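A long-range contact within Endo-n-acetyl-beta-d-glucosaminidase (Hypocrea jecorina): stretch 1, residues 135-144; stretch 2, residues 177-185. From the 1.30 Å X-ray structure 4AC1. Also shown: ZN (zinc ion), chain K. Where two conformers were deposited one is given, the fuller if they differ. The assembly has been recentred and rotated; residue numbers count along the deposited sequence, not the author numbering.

Stretch 1 (135-144) IDRLIARLRA
Stretch 2, residues 177-185: QTQGNDIDW

What holds the two stretches together most firmly? The guanidinium of Arg 143 reaches the backbone of stretch 2, where NH2 donates a well-aligned hydrogen bond to Asp 182 O (2.7 Å, angle 163°). NE gives a second, weak bond to the same oxygen (Asp 182 O, 3.3 Å), so this carbonyl receives two N-H groups from one side chain. NH2 also forms a salt bridge with Asp 184 OD2 at 3.1 Å, its hydrogen bond weak because the angle is 131°. Both acceptors lie at the edge of the guanidinium, near its plane, where its N-H bonds point. To reach them, Arg 143 takes chi1 t, chi2 p and chi3 p with chi4 at -166°, while Asp 184 uses chi1 m; its CA-to-CB bond points sideways, but its end comes nearer.

What does Asp 182 do with its carboxylate while its carbonyl serves the arginine? It binds the zinc ion, with OD2 at 1.9 Å from ZN and OD1 farther, at 2.6 Å from ZN. Four waters, at 2.0 to 2.4 Å from ZN, complete the ligands; one of them, water 2, donates to Thr 178 O (2.8 Å) and Asn 181 OD1 (2.6 Å), tying the metal site back to its own stretch. The CA-to-CB bond of Asp 182 points toward the helix; the side chain has chi1 m and chi2 -20°, and its OD1 lies 3.7 Å from Arg 143 CG.

How is the other end of the contact bonded? Here water 1 bridges the stretches, donating to Asp 136 OD2 (2.6 Å) and to Thr 178 OG1 (2.9 Å), so the carboxylate and hydroxyl, whose OD2 and OG1 are 3.6 Å apart, share a solvent molecule. Asp 136 is chi1 m, chi2 4°, and Thr 178 is chi1 p. Gln 179 (chi1 m, chi2 p) folds its side-chain end against Asp 136, but its amide is probably turned over in the model, so the assignment of its end atoms should be treated with caution.

What backbone framework sets these pairs in place, and what fills the space between them? Stretch 1 is helix throughout, phi/psi near -62/-45, with i to i+4 bonds such as Arg 143 N to Ile 139 O (2.9 Å). Stretch 2 leaves a helix, passes through a 3-10 segment at 180-182, where Asp 182 N donates to Gln 179 O (2.8 Å), and continues as loop from Ile 183 (-113/124). The chains run in the same general direction: CA of Asp 136 lies 6.7 Å from CA of Gln 179, and CA of Arg 143 lies 6.5 Å from CA of Asp 182. Between these ends the CA-to-CB bond of Ile 139 (chi1 m, chi2 t) points toward stretch 2, its CG2 3.8 Å from Asp 182 CB and 3.9 Å from Gln 179 CG. Its CD1 meets Ile 183 CD1 at 3.9 Å, an apolar contact in the buried interior. The two stretches together bury 403 Å².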

# COMPACT_ATOMS: atom_id res chain seq x y z
N ILE A 135 -13.40 -4.10 10.43
CA ILE A 135 -12.13 -3.40 10.19
C ILE A 135 -11.54 -2.88 11.49
O ILE A 135 -10.33 -2.98 11.70
CB ILE A 135 -12.23 -2.27 9.10
CG1 ILE A 135 -10.83 -1.79 8.67
CG2 ILE A 135 -13.09 -1.10 9.56
CD1 ILE A 135 -9.96 -2.91 8.05
N ASP A 136 -12.40 -2.36 12.37
CA ASP A 136 -11.92 -1.86 13.65
C ASP A 136 -11.22 -2.98 14.45
O ASP A 136 -10.15 -2.78 15.02
CB ASP A 136 -13.06 -1.25 14.48
CG ASP A 136 -13.63 0.05 13.89
OD1 ASP A 136 -13.24 0.51 12.79
OD2 ASP A 136 -14.53 0.61 14.56
N ARG A 137 -11.86 -4.15 14.50
CA ARG A 137 -11.30 -5.31 15.19
C ARG A 137 -9.97 -5.72 14.57
O ARG A 137 -9.01 -5.98 15.28
CB ARG A 137 -12.28 -6.48 15.15
CG ARG A 137 -11.70 -7.79 15.68
CD ARG A 137 -12.70 -8.92 15.71
NE ARG A 137 -13.20 -9.28 14.39
CZ ARG A 137 -14.14 -10.19 14.16
NH1 ARG A 137 -14.69 -10.83 15.18
NH2 ARG A 137 -14.54 -10.45 12.92
N LEU A 138 -9.92 -5.79 13.24
CA LEU A 138 -8.71 -6.26 12.59
C LEU A 138 -7.51 -5.39 12.92
O LEU A 138 -6.43 -5.89 13.24
CB LEU A 138 -8.93 -6.33 11.08
CG LEU A 138 -7.78 -6.82 10.20
CD1 LEU A 138 -7.25 -8.20 10.65
CD2 LEU A 138 -8.24 -6.84 8.75
N ILE A 139 -7.70 -4.08 12.82
CA ILE A 139 -6.63 -3.12 13.10
C ILE A 139 -6.24 -3.17 14.57
O ILE A 139 -5.06 -3.22 14.89
CB ILE A 139 -7.06 -1.70 12.69
CG1 ILE A 139 -7.21 -1.65 11.17
CG2 ILE A 139 -6.07 -0.63 13.21
CD1 ILE A 139 -7.78 -0.40 10.65
N ALA A 140 -7.23 -3.14 15.47
CA ALA A 140 -6.94 -3.19 16.89
C ALA A 140 -6.20 -4.46 17.31
O ALA A 140 -5.29 -4.42 18.14
CB ALA A 140 -8.22 -3.00 17.72
N ARG A 141 -6.60 -5.59 16.73
CA ARG A 141 -5.99 -6.87 17.02
C ARG A 141 -4.56 -6.95 16.49
O ARG A 141 -3.66 -7.42 17.20
CB ARG A 141 -6.84 -8.03 16.47
CG ARG A 141 -6.24 -9.41 16.68
CD ARG A 141 -6.06 -9.79 18.14
NE ARG A 141 -5.57 -11.16 18.22
CZ ARG A 141 -6.34 -12.23 18.13
NH1 ARG A 141 -7.66 -12.09 17.99
NH2 ARG A 141 -5.81 -13.45 18.18
N LEU A 142 -4.34 -6.46 15.26
CA LEU A 142 -2.98 -6.38 14.71
C LEU A 142 -2.09 -5.53 15.60
O LEU A 142 -0.96 -5.91 15.90
CB LEU A 142 -3.00 -5.82 13.29
CG LEU A 142 -3.39 -6.80 12.17
CD1 LEU A 142 -3.68 -6.03 10.89
CD2 LEU A 142 -2.30 -7.85 11.94
N ARG A 143 -2.61 -4.37 16.01
CA ARG A 143 -1.87 -3.45 16.88
C ARG A 143 -1.55 -4.12 18.22
O ARG A 143 -0.45 -3.98 18.77
CB ARG A 143 -2.70 -2.17 17.06
CG ARG A 143 -1.97 -0.98 17.68
CD ARG A 143 -0.61 -0.73 17.03
NE ARG A 143 -0.68 -0.07 15.73
CZ ARG A 143 0.36 -0.02 14.90
NH1 ARG A 143 1.49 -0.61 15.25
NH2 ARG A 143 0.27 0.60 13.73
N ALA A 144 -2.53 -4.84 18.76
CA ALA A 144 -2.35 -5.56 20.02
C ALA A 144 -1.26 -6.63 19.92
O ALA A 144 -0.40 -6.72 20.79
CB ALA A 144 -3.68 -6.17 20.50
N GLN A 177 -11.32 8.13 13.60
CA GLN A 177 -11.65 8.52 14.98
C GLN A 177 -11.31 7.45 16.02
O GLN A 177 -10.72 7.75 17.06
CB GLN A 177 -13.11 8.93 15.10
CG GLN A 177 -13.44 10.20 14.30
CD GLN A 177 -14.81 10.76 14.60
OE1 GLN A 177 -15.37 10.51 15.67
NE2 GLN A 177 -15.35 11.53 13.67
N THR A 178 -11.66 6.20 15.75
CA THR A 178 -11.55 5.12 16.75
C THR A 178 -10.18 4.41 16.73
O THR A 178 -9.67 4.02 17.78
CB THR A 178 -12.68 4.09 16.61
OG1 THR A 178 -12.67 3.57 15.28
CG2 THR A 178 -14.04 4.71 16.87
N GLN A 179 -9.59 4.28 15.54
CA GLN A 179 -8.34 3.54 15.35
C GLN A 179 -7.23 4.36 14.70
O GLN A 179 -6.17 3.82 14.39
CB GLN A 179 -8.55 2.25 14.52
CG GLN A 179 -8.90 1.05 15.37
CD GLN A 179 -10.34 1.09 15.86
OE1 GLN A 179 -11.24 1.42 15.10
NE2 GLN A 179 -10.55 0.72 17.12
N GLY A 180 -7.44 5.67 14.54
CA GLY A 180 -6.46 6.51 13.85
C GLY A 180 -5.07 6.49 14.44
O GLY A 180 -4.07 6.56 13.72
N ASN A 181 -4.99 6.41 15.76
CA ASN A 181 -3.69 6.32 16.44
C ASN A 181 -2.98 4.99 16.19
O ASN A 181 -1.79 4.87 16.48
CB ASN A 181 -3.86 6.55 17.95
CG ASN A 181 -4.70 5.47 18.61
OD1 ASN A 181 -5.74 5.07 18.07
ND2 ASN A 181 -4.26 5.01 19.78
N ASP A 182 -3.71 4.00 15.66
CA ASP A 182 -3.16 2.69 15.33
C ASP A 182 -2.80 2.58 13.85
O ASP A 182 -2.27 1.57 13.41
CB ASP A 182 -4.17 1.59 15.63
CG ASP A 182 -4.61 1.55 17.08
OD1 ASP A 182 -3.93 2.09 17.97
OD2 ASP A 182 -5.68 0.95 17.32
N ILE A 183 -3.10 3.62 13.08
CA ILE A 183 -2.93 3.59 11.63
C ILE A 183 -1.82 4.57 11.29
O ILE A 183 -1.90 5.74 11.64
CB ILE A 183 -4.24 3.96 10.90
CG1 ILE A 183 -5.31 2.89 11.14
CG2 ILE A 183 -3.98 4.17 9.41
CD1 ILE A 183 -6.73 3.35 10.85
N ASP A 184 -0.80 4.08 10.60
CA ASP A 184 0.36 4.92 10.31
C ASP A 184 0.13 5.89 9.16
O ASP A 184 0.55 7.04 9.24
CB ASP A 184 1.63 4.08 10.13
CG ASP A 184 1.97 3.34 11.38
OD1 ASP A 184 2.49 3.98 12.32
OD2 ASP A 184 1.66 2.14 11.49
N TRP A 185 -0.54 5.43 8.10
CA TRP A 185 -0.92 6.30 6.99
C TRP A 185 -1.92 5.63 6.07
O TRP A 185 -2.21 4.42 6.21
CB TRP A 185 0.30 6.82 6.19
CG TRP A 185 0.95 5.81 5.29
CD1 TRP A 185 0.59 5.51 4.00
CD2 TRP A 185 2.08 4.97 5.59
NE1 TRP A 185 1.41 4.54 3.49
CE2 TRP A 185 2.34 4.20 4.44
CE3 TRP A 185 2.88 4.78 6.73
CZ2 TRP A 185 3.35 3.24 4.38
CZ3 TRP A 185 3.91 3.85 6.67
CH2 TRP A 185 4.13 3.09 5.50
ZN ZN K . -6.07 1.35 19.17
O HOH W 1 -15.09 3.07 13.78
O HOH W 2 -7.25 3.14 18.86
O HOH W 3 -7.23 0.62 20.59
O HOH W 4 -7.99 0.25 18.33
O HOH W 5 -4.56 -0.15 20.01